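Local atomic coordinates of glycoside hydrolase family 31 (Trueperella pyogenes, PDB entry 5I0F), a protein that degrades cycloalternan, a cyclic glucose oligosaccharide, probably by a retaining glycosidase mechanism that passes through a covalent glycosyl-enzyme intermediate. Residues 536-544 with 679-687; 579-588 with 622-632. All coordinates share one frame; numbering follows the deposited sequence.

Interaction 1: 536-544 with 679-687; sequences TWEAFRSSI and INPVTAPGA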
loop_
_atom_site.group_PDB
_atom_site.type_symbol
_atom_site.label_atom_id
_atom_site.label_comp_id
_atom_site.label_asym_id
_atom_site.label_seq_id
_atom_site.Cartn_x
_atom_site.Cartn_y
_atom_site.Cartn_z
ATOM N N THR A 536 -11.818 14.747 1.267
ATOM C CA THR A 536 -12.849 14.745 2.304
ATOM C C THR A 536 -12.263 14.849 3.713
ATOM O O THR A 536 -11.093 14.475 3.951
ATOM C CB THR A 536 -13.700 13.472 2.255
ATOM O OG1 THR A 536 -12.920 12.331 2.600
ATOM C CG2 THR A 536 -14.361 13.277 0.886
ATOM N N TRP A 537 -13.105 15.286 4.658
ATOM C CA TRP A 537 -12.711 15.307 6.069
ATOM C C TRP A 537 -12.441 13.895 6.602
ATOM O O TRP A 537 -11.502 13.698 7.343
ATOM C CB TRP A 537 -13.739 16.035 6.940
ATOM C CG TRP A 537 -13.840 17.470 6.580
ATOM C CD1 TRP A 537 -14.709 18.036 5.688
ATOM C CD2 TRP A 537 -13.029 18.536 7.086
ATOM N NE1 TRP A 537 -14.494 19.401 5.617
ATOM C CE2 TRP A 537 -13.466 19.732 6.460
ATOM C CE3 TRP A 537 -11.980 18.602 8.010
ATOM C CZ2 TRP A 537 -12.894 20.979 6.737
ATOM C CZ3 TRP A 537 -11.410 19.857 8.291
ATOM C CH2 TRP A 537 -11.865 21.021 7.643
ATOM N N GLU A 538 -13.258 12.917 6.208
ATOM C CA GLU A 538 -13.042 11.539 6.647
ATOM C C GLU A 538 -11.695 10.996 6.157
ATOM O O GLU A 538 -10.982 10.324 6.920
ATOM C CB GLU A 538 -14.202 10.608 6.215
ATOM C CG GLU A 538 -14.097 9.172 6.755
ATOM C CD GLU A 538 -13.773 9.076 8.257
ATOM O OE1 GLU A 538 -14.398 9.816 9.092
ATOM O OE2 GLU A 538 -12.846 8.282 8.609
ATOM N N ALA A 539 -11.327 11.314 4.920
ATOM C CA ALA A 539 -10.037 10.878 4.395
ATOM C C ALA A 539 -8.837 11.528 5.120
ATOM O O ALA A 539 -7.810 10.878 5.336
ATOM C CB ALA A 539 -9.966 11.124 2.897
ATOM N N PHE A 540 -8.987 12.802 5.478
ATOM C CA PHE A 540 -8.021 13.526 6.313
ATOM C C PHE A 540 -7.809 12.791 7.643
ATOM O O PHE A 540 -6.667 12.460 8.001
ATOM C CB PHE A 540 -8.544 14.978 6.489
ATOM C CG PHE A 540 -7.707 15.901 7.343
ATOM C CD1 PHE A 540 -6.394 15.642 7.701
ATOM C CD2 PHE A 540 -8.281 17.096 7.782
ATOM C CE1 PHE A 540 -5.667 16.536 8.464
ATOM C CE2 PHE A 540 -7.546 18.013 8.539
ATOM C CZ PHE A 540 -6.249 17.719 8.901
ATOM N N ARG A 541 -8.901 12.501 8.357
ATOM C CA ARG A 541 -8.784 11.745 9.615
ATOM C C ARG A 541 -8.127 10.386 9.417
ATOM O O ARG A 541 -7.260 9.992 10.221
ATOM C CB ARG A 541 -10.145 11.571 10.289
ATOM C CG ARG A 541 -10.720 12.904 10.756
ATOM C CD ARG A 541 -12.053 12.794 11.495
ATOM N NE ARG A 541 -13.177 12.462 10.631
ATOM C CZ ARG A 541 -14.076 13.319 10.108
ATOM N NH1 ARG A 541 -15.042 12.837 9.338
ATOM N NH2 ARG A 541 -14.051 14.636 10.325
ATOM N N SER A 542 -8.536 9.671 8.369
ATOM C CA SER A 542 -7.948 8.349 8.065
ATOM C C SER A 542 -6.471 8.427 7.775
ATOM O O SER A 542 -5.692 7.542 8.194
ATOM C CB SER A 542 -8.655 7.664 6.897
ATOM O OG SER A 542 -9.987 7.358 7.278
ATOM N N SER A 543 -6.067 9.501 7.101
ATOM C CA SER A 543 -4.664 9.693 6.751
ATOM C C SER A 543 -3.799 9.932 7.991
ATOM O O SER A 543 -2.693 9.419 8.054
ATOM C CB SER A 543 -4.476 10.785 5.683
ATOM O OG SER A 543 -5.243 10.529 4.474
ATOM N N ILE A 544 -4.305 10.662 8.986
ATOM C CA ILE A 544 -3.560 10.831 10.259
ATOM C C ILE A 544 -3.309 9.457 10.920
ATOM O O ILE A 544 -2.208 9.156 11.360
ATOM C CB ILE A 544 -4.298 11.772 11.233
ATOM C CG1 ILE A 544 -4.423 13.175 10.632
ATOM C CG2 ILE A 544 -3.585 11.831 12.601
ATOM C CD1 ILE A 544 -5.443 14.060 11.330
ATOM N N ILE A 679 1.222 17.425 18.490
ATOM C CA ILE A 679 0.412 17.963 17.400
ATOM C C ILE A 679 -1.033 17.491 17.502
ATOM O O ILE A 679 -1.273 16.325 17.785
ATOM C CB ILE A 679 0.921 17.501 16.006
ATOM C CG1 ILE A 679 2.458 17.455 15.934
ATOM C CG2 ILE A 679 0.301 18.358 14.903
ATOM C CD1 ILE A 679 3.151 18.764 16.232
ATOM N N ASN A 680 -1.985 18.362 17.209
ATOM C CA ASN A 680 -3.393 17.986 17.222
ATOM C C ASN A 680 -4.167 18.643 16.083
ATOM O O ASN A 680 -4.817 19.695 16.291
ATOM C CB ASN A 680 -4.038 18.279 18.582
ATOM C CG ASN A 680 -5.427 17.675 18.710
ATOM O OD1 ASN A 680 -5.854 16.882 17.857
ATOM N ND2 ASN A 680 -6.146 18.047 19.770
ATOM N N PRO A 681 -4.098 18.037 14.879
ATOM C CA PRO A 681 -4.797 18.568 13.698
ATOM C C PRO A 681 -6.279 18.842 13.917
ATOM O O PRO A 681 -6.956 18.085 14.634
ATOM C CB PRO A 681 -4.619 17.438 12.665
ATOM C CG PRO A 681 -3.336 16.773 13.059
ATOM C CD PRO A 681 -3.380 16.774 14.551
ATOM N N VAL A 682 -6.783 19.900 13.281
ATOM C CA VAL A 682 -8.188 20.286 13.392
ATOM C C VAL A 682 -8.916 19.607 12.236
ATOM O O VAL A 682 -8.702 19.957 11.082
ATOM C CB VAL A 682 -8.344 21.817 13.318
ATOM C CG1 VAL A 682 -9.816 22.236 13.391
ATOM C CG2 VAL A 682 -7.549 22.451 14.446
ATOM N N THR A 683 -9.764 18.638 12.560
ATOM C CA THR A 683 -10.318 17.704 11.579
ATOM C C THR A 683 -11.819 17.777 11.382
ATOM O O THR A 683 -12.415 16.859 10.800
ATOM C CB THR A 683 -9.946 16.265 11.965
ATOM O OG1 THR A 683 -10.449 15.966 13.265
ATOM C CG2 THR A 683 -8.424 16.089 11.958
ATOM N N ALA A 684 -12.437 18.855 11.850
ATOM C CA ALA A 684 -13.869 19.045 11.661
ATOM C C ALA A 684 -14.157 20.422 11.036
ATOM O O ALA A 684 -13.551 21.419 11.444
ATOM C CB ALA A 684 -14.602 18.908 12.998
ATOM N N PRO A 685 -15.094 20.479 10.055
ATOM C CA PRO A 685 -15.453 21.782 9.524
ATOM C C PRO A 685 -16.172 22.646 10.555
ATOM O O PRO A 685 -16.911 22.131 11.399
ATOM C CB PRO A 685 -16.400 21.456 8.356
ATOM C CG PRO A 685 -16.934 20.099 8.643
ATOM C CD PRO A 685 -15.865 19.387 9.421
ATOM N N GLY A 686 -15.909 23.941 10.507
ATOM C CA GLY A 686 -16.607 24.895 11.335
ATOM C C GLY A 686 -16.019 25.029 12.716
ATOM O O GLY A 686 -16.572 25.756 13.533
ATOM N N ALA A 687 -14.896 24.362 13.001
ATOM C CA ALA A 687 -14.318 24.444 14.351
ATOM C C ALA A 687 -13.673 25.805 14.606
ATOM O O ALA A 687 -12.860 26.258 13.798
ATOM C CB ALA A 687 -13.301 23.345 14.560
#
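W537, F540, R541 and I544 face residues 681-685. The four belong to helix 537-551, which joins the sixth and seventh strands of the TIM barrel. Their partners lie in the loop after strand 677-679 of the C-terminal beta domain. The contact is therefore an interface between domains. T536 caps the start of the helix, its OG1 accepting from A539 N. W537 comes next and lies flat against P685. P685 CD sits over the five-membered ring of W537, 3.8 Å from its centroid, a CH-pi contact. W537 CE3 also comes within 3.3 Å of T683 O. The indole NE1 turns to another partner, E571 OE1, just before helix 572-583. F540 follows one turn later. Its CG is anti to the backbone N (chi1 179°), which sends the ring toward the loop. T683 CG2 rests over the F540 face, 4.2 Å from the ring centroid. F540 CE2 lies 3.4 Å from V682 O. This carbonyl oxygen is buried by the contact and has no hydrogen-bond partner in the model. The F540 ring also meets that of W560, the two planes nearly parallel. R541 gives the polar link across the interface. R541 NH2 donates to T683 O at 2.8 Å, with a bent N-H...O angle of 130°. E538 holds the guanidinium side-on from within the helix: R541 NE and NH1 both donate to E538 OE1, NH1 at 3.1 Å in a salt bridge. The group is thus gripped by the loop and by its own helix. The R541 stem packs on T683 CB through CG. I544 ends the row, meeting T683 tip to tip. I544 CD1 lies 3.7 Å from T683 CG2 and equally far from P681 CB.

Interaction 2: 579-588 with 622-632; sequences FAAATFMPIM and ARHYTRVREAL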
loop_
_atom_site.group_PDB
_atom_site.type_symbol
_atom_site.label_atom_id
_atom_site.label_comp_id
_atom_site.label_asym_id
_atom_site.label_seq_id
_atom_site.Cartn_x
_atom_site.Cartn_y
_atom_site.Cartn_z
ATOM N N PHE A 579 -3.315 21.479 5.082
ATOM C CA PHE A 579 -2.000 22.078 4.802
ATOM C C PHE A 579 -1.259 22.325 6.133
ATOM O O PHE A 579 -0.069 22.024 6.254
ATOM C CB PHE A 579 -2.146 23.356 3.963
ATOM C CG PHE A 579 -0.886 23.786 3.236
ATOM C CD1 PHE A 579 0.131 24.457 3.900
ATOM C CD2 PHE A 579 -0.753 23.570 1.868
ATOM C CE1 PHE A 579 1.271 24.878 3.228
ATOM C CE2 PHE A 579 0.384 23.994 1.180
ATOM C CZ PHE A 579 1.410 24.631 1.863
ATOM N N ALA A 580 -1.979 22.834 7.138
ATOM C CA ALA A 580 -1.405 23.058 8.480
ATOM C C ALA A 580 -0.944 21.737 9.109
ATOM O O ALA A 580 0.167 21.630 9.646
ATOM C CB ALA A 580 -2.412 23.770 9.374
ATOM N N ALA A 581 -1.771 20.703 9.000
ATOM C CA ALA A 581 -1.410 19.413 9.558
ATOM C C ALA A 581 -0.192 18.830 8.882
ATOM O O ALA A 581 0.706 18.311 9.579
ATOM C CB ALA A 581 -2.570 18.435 9.469
ATOM N N ALA A 582 -0.184 18.889 7.541
ATOM C CA ALA A 582 0.902 18.340 6.744
ATOM C C ALA A 582 2.242 18.986 7.078
ATOM O O ALA A 582 3.290 18.339 6.956
ATOM C CB ALA A 582 0.593 18.474 5.247
ATOM N N THR A 583 2.204 20.248 7.515
ATOM C CA THR A 583 3.391 20.985 7.952
ATOM C C THR A 583 4.115 20.296 9.120
ATOM O O THR A 583 5.337 20.436 9.273
ATOM C CB THR A 583 2.994 22.446 8.295
ATOM O OG1 THR A 583 2.459 23.057 7.123
ATOM C CG2 THR A 583 4.154 23.293 8.779
ATOM N N PHE A 584 3.367 19.565 9.949
ATOM C CA PHE A 584 3.910 18.862 11.107
ATOM C C PHE A 584 3.866 17.331 10.943
ATOM O O PHE A 584 3.598 16.618 11.914
ATOM C CB PHE A 584 3.146 19.288 12.374
ATOM C CG PHE A 584 3.351 20.730 12.721
ATOM C CD1 PHE A 584 2.554 21.717 12.167
ATOM C CD2 PHE A 584 4.395 21.102 13.546
ATOM C CE1 PHE A 584 2.781 23.052 12.462
ATOM C CE2 PHE A 584 4.623 22.442 13.855
ATOM C CZ PHE A 584 3.814 23.413 13.306
ATOM N N MET A 585 4.154 16.856 9.731
ATOM C CA MET A 585 4.314 15.445 9.419
ATOM C C MET A 585 5.628 15.201 8.701
ATOM O O MET A 585 6.259 16.159 8.243
ATOM C CB MET A 585 3.125 14.952 8.584
ATOM C CG MET A 585 1.822 14.950 9.376
ATOM S SD MET A 585 0.330 14.606 8.410
ATOM C CE MET A 585 -0.947 14.969 9.601
ATOM N N PRO A 586 6.067 13.921 8.606
ATOM C CA PRO A 586 7.438 13.683 8.099
ATOM C C PRO A 586 7.692 14.177 6.663
ATOM O O PRO A 586 8.645 14.921 6.452
ATOM C CB PRO A 586 7.607 12.162 8.228
ATOM C CG PRO A 586 6.628 11.772 9.311
ATOM C CD PRO A 586 5.453 12.678 9.116
ATOM N N ILE A 587 6.785 13.844 5.733
ATOM C CA ILE A 587 6.869 14.290 4.343
ATOM C C ILE A 587 5.632 15.110 4.021
ATOM O O ILE A 587 4.493 14.656 4.231
ATOM C CB ILE A 587 6.986 13.124 3.353
ATOM C CG1 ILE A 587 8.156 12.196 3.731
ATOM C CG2 ILE A 587 7.093 13.622 1.925
ATOM C CD1 ILE A 587 9.516 12.829 3.673
ATOM N N MET A 588 5.882 16.335 3.564
ATOM C CA MET A 588 4.844 17.319 3.260
ATOM C C MET A 588 4.736 17.463 1.742
ATOM O O MET A 588 5.696 17.897 1.086
ATOM C CB MET A 588 5.204 18.661 3.907
ATOM C CG MET A 588 4.169 19.742 3.662
ATOM S SD MET A 588 4.768 21.345 4.236
ATOM C CE MET A 588 3.250 22.280 4.058
ATOM N N ALA A 622 -0.634 29.357 2.703
ATOM C CA ALA A 622 0.428 28.476 2.252
ATOM C C ALA A 622 1.816 29.100 2.458
ATOM O O ALA A 622 2.753 28.399 2.851
ATOM C CB ALA A 622 0.228 28.090 0.803
ATOM N N ARG A 623 1.932 30.415 2.223
ATOM C CA ARG A 623 3.165 31.149 2.537
ATOM C C ARG A 623 3.523 30.984 4.012
ATOM O O ARG A 623 4.654 30.616 4.341
ATOM C CB ARG A 623 3.044 32.656 2.191
ATOM C CG ARG A 623 3.464 33.049 0.781
ATOM C CD ARG A 623 3.541 34.576 0.586
ATOM N NE ARG A 623 2.223 35.154 0.282
ATOM C CZ ARG A 623 1.638 35.183 -0.920
ATOM N NH1 ARG A 623 0.433 35.739 -1.060
ATOM N NH2 ARG A 623 2.223 34.681 -1.997
ATOM N N HIS A 624 2.544 31.256 4.883
ATOM C CA HIS A 624 2.695 31.141 6.343
ATOM C C HIS A 624 3.164 29.746 6.775
ATOM O O HIS A 624 4.180 29.605 7.463
ATOM C CB HIS A 624 1.363 31.530 7.023
ATOM C CG HIS A 624 1.252 31.142 8.464
ATOM N ND1 HIS A 624 2.030 31.701 9.453
ATOM C CD2 HIS A 624 0.411 30.283 9.086
ATOM C CE1 HIS A 624 1.700 31.179 10.622
ATOM N NE2 HIS A 624 0.713 30.319 10.428
ATOM N N TYR A 625 2.431 28.715 6.376
ATOM C CA TYR A 625 2.809 27.356 6.767
ATOM C C TYR A 625 4.103 26.862 6.103
ATOM O O TYR A 625 4.834 26.071 6.722
ATOM C CB TYR A 625 1.641 26.381 6.574
ATOM C CG TYR A 625 0.583 26.556 7.654
ATOM C CD1 TYR A 625 0.880 26.287 9.010
ATOM C CD2 TYR A 625 -0.693 26.987 7.338
ATOM C CE1 TYR A 625 -0.082 26.427 10.010
ATOM C CE2 TYR A 625 -1.659 27.146 8.329
ATOM C CZ TYR A 625 -1.347 26.894 9.666
ATOM O OH TYR A 625 -2.329 27.044 10.635
ATOM N N THR A 626 4.417 27.330 4.895
ATOM C CA THR A 626 5.693 26.945 4.279
ATOM C C THR A 626 6.864 27.636 4.991
ATOM O O THR A 626 7.912 27.015 5.143
ATOM C CB THR A 626 5.703 27.047 2.737
ATOM O OG1 THR A 626 4.616 26.277 2.194
ATOM C CG2 THR A 626 6.956 26.448 2.158
ATOM N N ARG A 627 6.676 28.863 5.493
ATOM C CA ARG A 627 7.668 29.475 6.380
ATOM C C ARG A 627 7.853 28.637 7.651
ATOM O O ARG A 627 8.980 28.436 8.089
ATOM C CB ARG A 627 7.298 30.930 6.789
ATOM C CG ARG A 627 7.647 32.006 5.777
ATOM C CD ARG A 627 7.410 33.431 6.314
ATOM N NE ARG A 627 5.993 33.695 6.678
ATOM C CZ ARG A 627 5.071 34.321 5.916
ATOM N NH1 ARG A 627 5.365 34.818 4.707
ATOM N NH2 ARG A 627 3.834 34.464 6.377
ATOM N N VAL A 628 6.751 28.155 8.238
ATOM C CA VAL A 628 6.819 27.292 9.401
ATOM C C VAL A 628 7.585 25.998 9.063
ATOM O O VAL A 628 8.501 25.564 9.821
ATOM C CB VAL A 628 5.408 26.993 9.974
ATOM C CG1 VAL A 628 5.475 25.939 11.068
ATOM C CG2 VAL A 628 4.771 28.282 10.527
ATOM N N ARG A 629 7.255 25.418 7.912
ATOM C CA ARG A 629 7.921 24.198 7.474
ATOM C C ARG A 629 9.441 24.410 7.345
ATOM O O ARG A 629 10.240 23.571 7.816
ATOM C CB ARG A 629 7.337 23.698 6.174
ATOM C CG ARG A 629 7.921 22.373 5.683
ATOM C CD ARG A 629 7.616 21.254 6.653
ATOM N NE ARG A 629 8.050 19.938 6.164
ATOM C CZ ARG A 629 7.773 18.777 6.753
ATOM N NH1 ARG A 629 7.005 18.712 7.827
ATOM N NH2 ARG A 629 8.233 17.648 6.229
ATOM N N GLU A 630 9.836 25.548 6.761
ATOM C CA GLU A 630 11.254 25.855 6.608
ATOM C C GLU A 630 11.928 25.979 7.971
ATOM O O GLU A 630 12.996 25.408 8.170
ATOM C CB GLU A 630 11.478 27.124 5.760
ATOM C CG GLU A 630 11.070 26.953 4.292
ATOM C CD GLU A 630 11.951 25.966 3.553
ATOM O OE1 GLU A 630 13.084 26.346 3.216
ATOM O OE2 GLU A 630 11.524 24.803 3.300
ATOM N N ALA A 631 11.290 26.697 8.902
ATOM C CA ALA A 631 11.796 26.829 10.276
ATOM C C ALA A 631 11.898 25.494 11.029
ATOM O O ALA A 631 12.741 25.356 11.924
ATOM C CB ALA A 631 10.924 27.795 11.077
ATOM N N LEU A 632 11.032 24.532 10.685
ATOM C CA LEU A 632 11.085 23.194 11.264
ATOM C C LEU A 632 12.193 22.323 10.720
ATOM O O LEU A 632 12.469 21.288 11.306
ATOM C CB LEU A 632 9.776 22.434 11.031
ATOM C CG LEU A 632 8.582 22.783 11.877
ATOM C CD1 LEU A 632 7.364 22.062 11.274
ATOM C CD2 LEU A 632 8.792 22.382 13.334
HETATM O O HOH W 1 8.734 17.143 3.385
#
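Two helices of the TIM barrel wall run side by side here, and R629 of one reaches the turn that leads from the other, 572-583, into the eighth strand. The axes of segments 579-583 and 622-632 are 9.6 Å apart and nearly parallel, at 6°. F579 and Y625 run alongside in opposite senses, with F579 CD1 3.6 Å from Y625 CB. A580 CB lies over the Y625 ring, only 3.3 Å from CZ. The Y625 hydroxyl donates to W720 O of the C-terminal domain. T583 fits as a knob into a hole made by Y625, V628, R629 and L632. R629 bends at chi2 (64°) and lays its guanidinium among backbone carbonyls. R629 NH1 donates to T583 O at 2.8 Å and to M585 O at 2.7 Å. The M585 bond lies in the carbonyl plane, while T583 O is met from well above its plane. R629 NH2 donates to P586 O at 2.8 Å and to a water that also accepts from M588 N. M588 CB sits over the centre of the R629 guanidinium, 3.7 Å above its plane. R629 NE donates to F295 O, just before the first strand. All five N-H groups therefore have acceptors, which probably helps to stabilise the buried cation and fixes its plane at the closure of the barrel.

How the interactions relate
The two contacts adjoin, and interaction 2 is nested in the chain loop that interaction 1 closes. Interaction 2 is buried and lies within the barrel wall. Interaction 1 is partly buried and joins the barrel to the C-terminal domain, with P685 at its exposed margin. Apolar packing connects them: F540 CE1 and P681 CB both touch A581 CB, and I679 CD1 touches F584. Helix 572-583 is therefore shared: it carries part of interaction 2, and its A581 touches residues of interaction 1. Each contact uses an arginine that donates to main-chain oxygen. R541 spends one bond across the interface and keeps a carboxylate partner, whereas R629 relies on several carbonyls and a water.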